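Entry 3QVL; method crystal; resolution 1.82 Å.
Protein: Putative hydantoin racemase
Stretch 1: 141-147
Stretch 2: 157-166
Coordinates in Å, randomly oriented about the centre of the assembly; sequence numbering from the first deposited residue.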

# COMPACT_ATOMS: atom_id res chain seq x y z
N LEU A 141 -3.21 -2.94 -18.04
CA LEU A 141 -4.23 -2.11 -18.68
C LEU A 141 -3.79 -1.78 -20.09
O LEU A 141 -2.63 -1.40 -20.31
CB LEU A 141 -4.47 -0.82 -17.89
CG LEU A 141 -4.99 -0.87 -16.45
CD1 LEU A 141 -3.83 -1.01 -15.46
CD2 LEU A 141 -5.78 0.39 -16.15
N HIS A 142 -4.70 -1.93 -21.05
CA HIS A 142 -4.39 -1.68 -22.45
C HIS A 142 -5.45 -0.81 -23.11
O HIS A 142 -6.61 -0.81 -22.71
CB HIS A 142 -4.28 -2.99 -23.23
CG HIS A 142 -3.40 -4.02 -22.58
ND1 HIS A 142 -2.05 -3.85 -22.42
CD2 HIS A 142 -3.69 -5.24 -22.08
CE1 HIS A 142 -1.54 -4.92 -21.84
NE2 HIS A 142 -2.52 -5.78 -21.62
N ALA A 143 -5.03 -0.06 -24.13
CA ALA A 143 -5.94 0.70 -24.97
C ALA A 143 -5.73 0.32 -26.43
O ALA A 143 -4.60 0.06 -26.85
CB ALA A 143 -5.72 2.19 -24.78
N ILE A 144 -6.82 0.27 -27.20
CA ILE A 144 -6.75 -0.09 -28.62
C ILE A 144 -6.36 1.10 -29.51
O ILE A 144 -6.18 0.94 -30.72
CB ILE A 144 -8.05 -0.76 -29.13
CG1 ILE A 144 -9.26 0.17 -28.98
CG2 ILE A 144 -8.28 -2.10 -28.43
CD1 ILE A 144 -10.47 -0.21 -29.82
N ASP A 145 -6.24 2.27 -28.89
CA ASP A 145 -5.80 3.51 -29.55
C ASP A 145 -6.74 4.01 -30.65
O ASP A 145 -6.31 4.34 -31.76
CB ASP A 145 -4.35 3.38 -30.06
N LEU A 146 -8.03 4.06 -30.33
CA LEU A 146 -9.04 4.65 -31.21
C LEU A 146 -9.96 5.55 -30.39
O LEU A 146 -10.07 5.37 -29.18
CB LEU A 146 -9.85 3.56 -31.92
CG LEU A 146 -9.20 2.75 -33.04
CD1 LEU A 146 -10.17 1.68 -33.53
CD2 LEU A 146 -8.76 3.64 -34.21
N PRO A 147 -10.62 6.53 -31.05
CA PRO A 147 -11.65 7.31 -30.35
C PRO A 147 -12.76 6.40 -29.84
O PRO A 147 -13.03 5.36 -30.44
CB PRO A 147 -12.19 8.23 -31.45
CG PRO A 147 -11.07 8.36 -32.42
CD PRO A 147 -10.39 7.03 -32.42
N LEU A 157 -13.62 -2.14 -37.12
CA LEU A 157 -12.19 -2.03 -36.84
C LEU A 157 -11.88 -2.08 -35.35
O LEU A 157 -10.99 -2.80 -34.91
CB LEU A 157 -11.61 -0.75 -37.47
CG LEU A 157 -10.13 -0.41 -37.25
CD1 LEU A 157 -9.21 -1.40 -37.97
CD2 LEU A 157 -9.83 1.01 -37.69
N ALA A 158 -12.64 -1.30 -34.57
CA ALA A 158 -12.48 -1.26 -33.11
C ALA A 158 -12.74 -2.63 -32.49
O ALA A 158 -12.00 -3.07 -31.61
CB ALA A 158 -13.40 -0.21 -32.51
N GLN A 159 -13.79 -3.30 -32.96
CA GLN A 159 -14.17 -4.63 -32.49
C GLN A 159 -13.07 -5.67 -32.75
O GLN A 159 -12.80 -6.52 -31.90
CB GLN A 159 -15.49 -5.08 -33.13
CG GLN A 159 -16.74 -4.41 -32.56
CD GLN A 159 -16.94 -2.97 -33.02
OE1 GLN A 159 -16.29 -2.49 -33.95
NE2 GLN A 159 -17.86 -2.26 -32.37
N GLU A 160 -12.46 -5.59 -33.93
CA GLU A 160 -11.35 -6.49 -34.29
C GLU A 160 -10.10 -6.19 -33.45
O GLU A 160 -9.40 -7.11 -33.04
CB GLU A 160 -11.04 -6.41 -35.79
CG GLU A 160 -9.90 -7.31 -36.28
CD GLU A 160 -10.10 -8.79 -35.96
OE1 GLU A 160 -11.25 -9.27 -36.00
OE2 GLU A 160 -9.10 -9.48 -35.69
N LYS A 161 -9.85 -4.91 -33.21
CA LYS A 161 -8.73 -4.48 -32.37
C LYS A 161 -8.87 -4.93 -30.92
O LYS A 161 -7.88 -5.29 -30.28
CB LYS A 161 -8.55 -2.96 -32.44
CG LYS A 161 -7.66 -2.49 -33.58
CD LYS A 161 -7.58 -0.98 -33.63
CE LYS A 161 -6.29 -0.51 -34.28
NZ LYS A 161 -5.13 -0.62 -33.34
N VAL A 162 -10.11 -4.92 -30.41
CA VAL A 162 -10.40 -5.43 -29.07
C VAL A 162 -10.08 -6.92 -28.99
O VAL A 162 -9.39 -7.36 -28.07
CB VAL A 162 -11.88 -5.16 -28.66
CG1 VAL A 162 -12.25 -5.90 -27.38
CG2 VAL A 162 -12.12 -3.67 -28.48
N ARG A 163 -10.58 -7.68 -29.97
CA ARG A 163 -10.34 -9.12 -30.05
C ARG A 163 -8.85 -9.45 -30.06
O ARG A 163 -8.39 -10.29 -29.28
CB ARG A 163 -11.03 -9.69 -31.30
CG ARG A 163 -10.91 -11.20 -31.46
CD ARG A 163 -11.43 -11.64 -32.82
NE ARG A 163 -10.94 -12.97 -33.18
CZ ARG A 163 -9.82 -13.21 -33.86
NH1 ARG A 163 -9.05 -12.20 -34.26
NH2 ARG A 163 -9.47 -14.46 -34.14
N GLU A 164 -8.10 -8.79 -30.94
CA GLU A 164 -6.65 -9.00 -31.07
C GLU A 164 -5.90 -8.63 -29.80
O GLU A 164 -4.96 -9.33 -29.40
CB GLU A 164 -6.10 -8.20 -32.26
CG GLU A 164 -6.50 -8.74 -33.63
CD GLU A 164 -6.05 -7.85 -34.78
OE1 GLU A 164 -5.25 -6.92 -34.55
OE2 GLU A 164 -6.49 -8.10 -35.92
N ARG A 165 -6.31 -7.54 -29.16
CA ARG A 165 -5.71 -7.10 -27.90
C ARG A 165 -6.02 -8.04 -26.73
O ARG A 165 -5.19 -8.21 -25.84
CB ARG A 165 -6.12 -5.67 -27.58
CG ARG A 165 -4.94 -4.71 -27.52
CD ARG A 165 -4.45 -4.61 -26.09
NE ARG A 165 -3.00 -4.47 -25.98
CZ ARG A 165 -2.19 -5.42 -25.53
NH1 ARG A 165 -2.67 -6.60 -25.16
NH2 ARG A 165 -0.88 -5.20 -25.45
N CYS A 166 -7.21 -8.63 -26.75
CA CYS A 166 -7.60 -9.63 -25.75
C CYS A 166 -6.75 -10.89 -25.86
O CYS A 166 -6.28 -11.42 -24.85
CB CYS A 166 -9.08 -9.98 -25.88
SG CYS A 166 -10.22 -8.70 -25.30
O HOH W 1 -2.20 -1.91 -26.76

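The end of a β-strand (141-143) and the loop that follows it pack against one side of helix 157-166, burying 438 Å² in total. The backbones come nearest at Ile144 and Lys161, whose CA atoms lie 6.1 Å apart. In the strand, side chains alternate: His142 points toward the helix and Ala143 away.

Ile144 is the residue most covered by the other stretch (109 Å²). Its p, t conformation carries CD1 to 4.0 Å from Ala158 CB and 4.1 Å from Val162 CG2, an apolar contact about one helical turn long. Leu146, in the m, t rotamer, sets CD1 3.9 Å from Ala158 CB and 4.2 Å from Leu157 CD2. The small side chain of Ala158 thus meets both residues.

Lys161 combines apolar and polar contact. Its chain is extended through chi2 and chi3, with CD 3.7 Å from Leu146 CD1, and chi4 turns to m (-77°) where NZ donates a 3.2 Å hydrogen bond to Ile144 O.

Arg165 departs from the staggered wells at chi1, chi2 and chi3 (-118°, -93° and 144°). In this conformation its guanidinium lies flat on the His142 ring (chi1 m, -49°; chi2 -66°), centres 3.5 Å apart and planes at 5°. The delocalised, positively charged face meets the imidazole π face, leaving the edge N-H groups free to bond in plane: NE donates to a water (Arg165 NE to water O, 2.8 Å) that in turn donates to Ala143 O (water O to Ala143 O, 3.1 Å).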